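Local coordinates for protein serine acetyltransferase (Neisseria gonorrhoeae, PDB 6WYE) that probably catalyses transfer of the acetyl group of acetyl-CoA to L-serine, giving O-acetyl-L-serine, the first step from serine to cysteine, at residues E40-A45 against S54-T59; F32-T37 against D121-P126. All coordinates share one frame; numbering follows the deposited sequence.

Contact 1: residues E40-A45 against S54-T59; sequences EETAAA and SFLHQT
L56 of helix 53-61 reaches across to T42 and A45, which lie nearly one turn apart on helix 34-48, and this trio illustrates how two consecutive helices can come close with small residues on one side. The CA atoms of T42 and L56 are 6.7 Å apart. L56 loses the most surface, and it divides its carbons between its two partners. Its CB lies 3.7 Å from T42 CG2, and its CD2 touches the same methyl at 4.0 Å. With CG anti to its own carbonyl carbon (chi1 -65°), the branch carries CD1 on to A45, whose CB it meets at 3.9 Å. T42 turns its methyl, not its hydroxyl, to L56: CG2 stands anti to the backbone N, while OG1 lies beside that N and is hydrogen-bonded to I38 O, one turn back in the same helix. L56 also packs on L128 and Y129 of helix 124-129, and A45 meets T152 of a third subunit. The cohesion between the two segments is therefore apolar, made of methyl and methylene contacts, and the hydroxyl of T42, the one among the three touching residues, is satisfied within its own helix.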
loop_
_atom_site.group_PDB
_atom_site.type_symbol
_atom_site.label_atom_id
_atom_site.label_comp_id
_atom_site.label_asym_id
_atom_site.label_seq_id
_atom_site.Cartn_x
_atom_site.Cartn_y
_atom_site.Cartn_z
ATOM N N GLU A 40 27.648 12.767 -7.389
ATOM C CA GLU A 40 28.669 12.731 -6.341
ATOM C C GLU A 40 28.078 13.087 -4.981
ATOM O O GLU A 40 28.422 12.461 -3.970
ATOM C CB GLU A 40 29.843 13.669 -6.687
ATOM N N GLU A 41 27.236 14.125 -4.922
ATOM C CA GLU A 41 26.520 14.426 -3.683
ATOM C C GLU A 41 25.695 13.227 -3.233
ATOM O O GLU A 41 25.619 12.917 -2.037
ATOM C CB GLU A 41 25.587 15.624 -3.871
ATOM C CG GLU A 41 26.234 16.926 -4.269
ATOM C CD GLU A 41 25.201 17.998 -4.605
ATOM O OE1 GLU A 41 24.000 17.668 -4.739
ATOM O OE2 GLU A 41 25.591 19.178 -4.737
ATOM N N THR A 42 25.039 12.560 -4.180
ATOM C CA THR A 42 24.138 11.473 -3.816
ATOM C C THR A 42 24.923 10.263 -3.327
ATOM O O THR A 42 24.546 9.637 -2.327
ATOM C CB THR A 42 23.257 11.116 -5.009
ATOM O OG1 THR A 42 22.447 12.255 -5.353
ATOM C CG2 THR A 42 22.348 9.926 -4.678
ATOM N N ALA A 43 26.041 9.941 -3.992
ATOM C CA ALA A 43 26.859 8.832 -3.512
ATOM C C ALA A 43 27.347 9.100 -2.096
ATOM O O ALA A 43 27.383 8.192 -1.262
ATOM C CB ALA A 43 28.039 8.587 -4.456
ATOM N N ALA A 44 27.690 10.355 -1.797
ATOM C CA ALA A 44 28.102 10.720 -0.445
ATOM C C ALA A 44 26.970 10.537 0.558
ATOM O O ALA A 44 27.183 10.018 1.661
ATOM C CB ALA A 44 28.598 12.165 -0.422
ATOM N N ALA A 45 25.768 11.023 0.222
ATOM C CA ALA A 45 24.638 10.856 1.132
ATOM C C ALA A 45 24.321 9.382 1.347
ATOM O O ALA A 45 24.033 8.952 2.472
ATOM C CB ALA A 45 23.403 11.586 0.591
ATOM N N SER A 54 19.161 2.757 -0.562
ATOM C CA SER A 54 18.521 2.101 -1.701
ATOM C C SER A 54 17.554 3.026 -2.426
ATOM O O SER A 54 17.416 2.935 -3.652
ATOM C CB SER A 54 17.773 0.858 -1.230
ATOM O OG SER A 54 18.683 -0.111 -0.746
ATOM N N PHE A 55 16.931 3.951 -1.698
ATOM C CA PHE A 55 16.150 5.006 -2.335
ATOM C C PHE A 55 17.024 5.853 -3.252
ATOM O O PHE A 55 16.644 6.136 -4.396
ATOM C CB PHE A 55 15.491 5.856 -1.253
ATOM C CG PHE A 55 15.268 7.305 -1.628
ATOM C CD1 PHE A 55 14.330 7.660 -2.580
ATOM C CD2 PHE A 55 15.950 8.311 -0.957
ATOM C CE1 PHE A 55 14.102 9.008 -2.898
ATOM C CE2 PHE A 55 15.727 9.660 -1.255
ATOM C CZ PHE A 55 14.798 10.010 -2.229
ATOM N N LEU A 56 18.202 6.272 -2.760
ATOM C CA LEU A 56 19.095 7.106 -3.568
ATOM C C LEU A 56 19.635 6.350 -4.773
ATOM O O LEU A 56 19.821 6.942 -5.844
ATOM C CB LEU A 56 20.243 7.640 -2.709
ATOM C CG LEU A 56 19.781 8.586 -1.611
ATOM C CD1 LEU A 56 20.911 8.860 -0.644
ATOM C CD2 LEU A 56 19.236 9.898 -2.231
ATOM N N HIS A 57 19.891 5.044 -4.623
ATOM C CA HIS A 57 20.350 4.244 -5.755
ATOM C C HIS A 57 19.237 4.047 -6.783
ATOM O O HIS A 57 19.489 4.110 -7.991
ATOM C CB HIS A 57 20.894 2.891 -5.269
ATOM C CG HIS A 57 22.385 2.864 -5.077
ATOM N ND1 HIS A 57 22.994 3.238 -3.896
ATOM C CD2 HIS A 57 23.389 2.508 -5.918
ATOM C CE1 HIS A 57 24.306 3.111 -4.018
ATOM N NE2 HIS A 57 24.571 2.670 -5.234
ATOM N N GLN A 58 17.998 3.817 -6.330
ATOM C CA GLN A 58 16.898 3.604 -7.269
ATOM C C GLN A 58 16.412 4.906 -7.889
ATOM O O GLN A 58 16.030 4.925 -9.066
ATOM C CB GLN A 58 15.726 2.902 -6.567
ATOM C CG GLN A 58 15.985 1.432 -6.249
ATOM C CD GLN A 58 15.112 0.912 -5.117
ATOM O OE1 GLN A 58 14.178 1.585 -4.671
ATOM N NE2 GLN A 58 15.440 -0.280 -4.618
ATOM N N THR A 59 16.445 5.999 -7.135
ATOM C CA THR A 59 15.968 7.278 -7.644
ATOM C C THR A 59 17.033 8.047 -8.427
ATOM O O THR A 59 16.692 8.740 -9.390
ATOM C CB THR A 59 15.454 8.140 -6.486
ATOM O OG1 THR A 59 14.378 7.460 -5.836
ATOM C CG2 THR A 59 14.967 9.513 -6.982
#

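Contact 2: residues F32-T37 against D121-P126; sequences FDLWHT and DEYSLP
Three side chains of segment 32-37, those of F32, L34 and T37, converge on the ring of Y123. The aromatic pair is oblique: F32 CZ lies over one face of the Y123 ring, 3.7 Å from Y123 CE2, with the planes inclined at 50° and the centroids 5.4 Å apart. The two side chains come from opposite directions. Aliphatic contacts follow nearer the base of the ring. L34, with CG anti to its backbone N (chi1 174°), brings CD1 to 3.7 Å from Y123 CD1 and close to CG as well, whereas T37 CG2 makes a looser approach, 4.1 Å from Y123 CD2. The polar groups bond within segment 32-37 or to residues outside the pair, not across the contact. T37 OG1 donates to D33 O at 2.7 Å, which helps hold the side chain with CG2 facing Y123; T37 N is a second donor to the same oxygen, from the opposite face of the carbonyl plane. Y123 OH is hydrogen-bonded to H26 ND1, and the Y123 ring stacks on Y114, a residue of the sodium site. The arrangement belongs to the all-helical N-terminal domain of serine acetyltransferases, where it joins the start of helix 34-48 to the turn leading into helix 124-129.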
loop_
_atom_site.group_PDB
_atom_site.type_symbol
_atom_site.label_atom_id
_atom_site.label_comp_id
_atom_site.label_asym_id
_atom_site.label_seq_id
_atom_site.Cartn_x
_atom_site.Cartn_y
_atom_site.Cartn_z
ATOM N N PHE A 32 31.982 22.646 -15.350
ATOM C CA PHE A 32 31.035 22.174 -14.337
ATOM C C PHE A 32 29.948 21.303 -14.954
ATOM O O PHE A 32 29.296 21.693 -15.923
ATOM C CB PHE A 32 30.399 23.355 -13.600
ATOM C CG PHE A 32 29.237 22.974 -12.710
ATOM C CD1 PHE A 32 29.454 22.562 -11.404
ATOM C CD2 PHE A 32 27.928 23.049 -13.179
ATOM C CE1 PHE A 32 28.391 22.222 -10.583
ATOM C CE2 PHE A 32 26.861 22.712 -12.362
ATOM C CZ PHE A 32 27.095 22.296 -11.060
ATOM N N ASP A 33 29.771 20.110 -14.385
ATOM C CA ASP A 33 28.746 19.161 -14.805
ATOM C C ASP A 33 27.718 19.081 -13.677
ATOM O O ASP A 33 28.032 18.614 -12.577
ATOM C CB ASP A 33 29.354 17.796 -15.121
ATOM N N LEU A 34 26.510 19.585 -13.934
ATOM C CA LEU A 34 25.466 19.542 -12.915
ATOM C C LEU A 34 25.116 18.105 -12.550
ATOM O O LEU A 34 25.067 17.743 -11.369
ATOM C CB LEU A 34 24.226 20.278 -13.408
ATOM C CG LEU A 34 23.015 20.181 -12.482
ATOM C CD1 LEU A 34 23.311 20.860 -11.139
ATOM C CD2 LEU A 34 21.779 20.771 -13.165
ATOM N N TRP A 35 24.868 17.275 -13.563
ATOM C CA TRP A 35 24.454 15.894 -13.333
ATOM C C TRP A 35 25.503 15.100 -12.558
ATOM O O TRP A 35 25.166 14.335 -11.644
ATOM C CB TRP A 35 24.146 15.241 -14.681
ATOM C CG TRP A 35 23.953 13.735 -14.668
ATOM C CD1 TRP A 35 24.542 12.835 -15.511
ATOM C CD2 TRP A 35 23.094 12.971 -13.807
ATOM N NE1 TRP A 35 24.119 11.564 -15.221
ATOM C CE2 TRP A 35 23.228 11.616 -14.181
ATOM C CE3 TRP A 35 22.234 13.296 -12.756
ATOM C CZ2 TRP A 35 22.529 10.584 -13.541
ATOM C CZ3 TRP A 35 21.540 12.265 -12.117
ATOM C CH2 TRP A 35 21.698 10.931 -12.510
ATOM N N HIS A 36 26.782 15.256 -12.906
ATOM C CA HIS A 36 27.803 14.481 -12.207
ATOM C C HIS A 36 28.018 14.994 -10.788
ATOM O O HIS A 36 28.364 14.210 -9.898
ATOM C CB HIS A 36 29.082 14.417 -13.047
ATOM C CG HIS A 36 28.936 13.497 -14.222
ATOM N ND1 HIS A 36 28.804 12.129 -14.079
ATOM C CD2 HIS A 36 28.799 13.750 -15.546
ATOM C CE1 HIS A 36 28.633 11.577 -15.269
ATOM N NE2 HIS A 36 28.627 12.540 -16.176
ATOM N N THR A 37 27.843 16.296 -10.558
ATOM C CA THR A 37 27.906 16.805 -9.190
ATOM C C THR A 37 26.762 16.235 -8.354
ATOM O O THR A 37 26.951 15.861 -7.190
ATOM C CB THR A 37 27.834 18.333 -9.199
ATOM O OG1 THR A 37 28.898 18.854 -10.000
ATOM C CG2 THR A 37 27.930 18.895 -7.780
ATOM N N ASP A 121 22.866 24.480 -0.270
ATOM C CA ASP A 121 24.294 24.420 -0.555
ATOM C C ASP A 121 24.660 23.181 -1.361
ATOM O O ASP A 121 25.851 22.910 -1.562
ATOM C CB ASP A 121 25.106 24.450 0.750
ATOM N N GLU A 122 23.674 22.421 -1.829
ATOM C CA GLU A 122 23.912 21.247 -2.655
ATOM C C GLU A 122 22.803 21.172 -3.688
ATOM O O GLU A 122 21.644 21.459 -3.381
ATOM C CB GLU A 122 23.958 19.958 -1.813
ATOM C CG GLU A 122 25.300 19.732 -1.125
ATOM C CD GLU A 122 25.549 18.256 -0.826
ATOM O OE1 GLU A 122 24.567 17.556 -0.518
ATOM O OE2 GLU A 122 26.714 17.801 -0.895
ATOM N N TYR A 123 23.155 20.775 -4.908
ATOM C CA TYR A 123 22.164 20.784 -5.971
ATOM C C TYR A 123 21.118 19.690 -5.798
ATOM O O TYR A 123 19.977 19.859 -6.238
ATOM C CB TYR A 123 22.856 20.655 -7.316
ATOM C CG TYR A 123 23.751 21.847 -7.607
ATOM C CD1 TYR A 123 23.233 23.006 -8.180
ATOM C CD2 TYR A 123 25.104 21.815 -7.290
ATOM C CE1 TYR A 123 24.046 24.111 -8.446
ATOM C CE2 TYR A 123 25.928 22.903 -7.554
ATOM C CZ TYR A 123 25.394 24.050 -8.128
ATOM O OH TYR A 123 26.214 25.128 -8.381
ATOM N N SER A 124 21.482 18.561 -5.201
ATOM C CA SER A 124 20.513 17.481 -5.056
ATOM C C SER A 124 19.498 17.744 -3.945
ATOM O O SER A 124 18.502 17.019 -3.852
ATOM C CB SER A 124 21.234 16.139 -4.843
ATOM O OG SER A 124 22.038 16.162 -3.694
ATOM N N LEU A 125 19.726 18.749 -3.093
ATOM C CA LEU A 125 18.764 19.040 -2.033
ATOM C C LEU A 125 17.421 19.490 -2.600
ATOM O O LEU A 125 16.400 18.853 -2.285
ATOM C CB LEU A 125 19.357 20.054 -1.053
ATOM C CG LEU A 125 18.369 20.661 -0.054
ATOM C CD1 LEU A 125 17.848 19.579 0.880
ATOM C CD2 LEU A 125 19.046 21.776 0.734
ATOM N N PRO A 126 17.335 20.535 -3.444
ATOM C CA PRO A 126 16.016 20.832 -4.040
ATOM C C PRO A 126 15.519 19.729 -4.950
ATOM O O PRO A 126 14.304 19.482 -5.001
ATOM C CB PRO A 126 16.239 22.143 -4.816
ATOM C CG PRO A 126 17.719 22.254 -4.997
ATOM C CD PRO A 126 18.351 21.539 -3.836
#

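Contacts 1 and 2 lie 12 Å apart, centre to centre, and share helix 34-48, whose first turn, with F32 just before it, serves contact 2 and whose later turns serve contact 1. E41 couples them directly: its OE1 is 2.7 Å from S124 OG and its OE2 2.9 Å from Y123 N, both probable hydrogen bonds, so one carboxylate ties the turn at Y123 and S124, leading into helix 124-129, to helix 34-48. E41 itself takes no part in the packing of contact 1. Contact 2 lies near a bound ion without coordinating it: the Y123 side chain is about 8 Å from the sodium ion held by Y114, D117 and C120, and D117 also lines a malate pocket with P118, A119, D182 and H183.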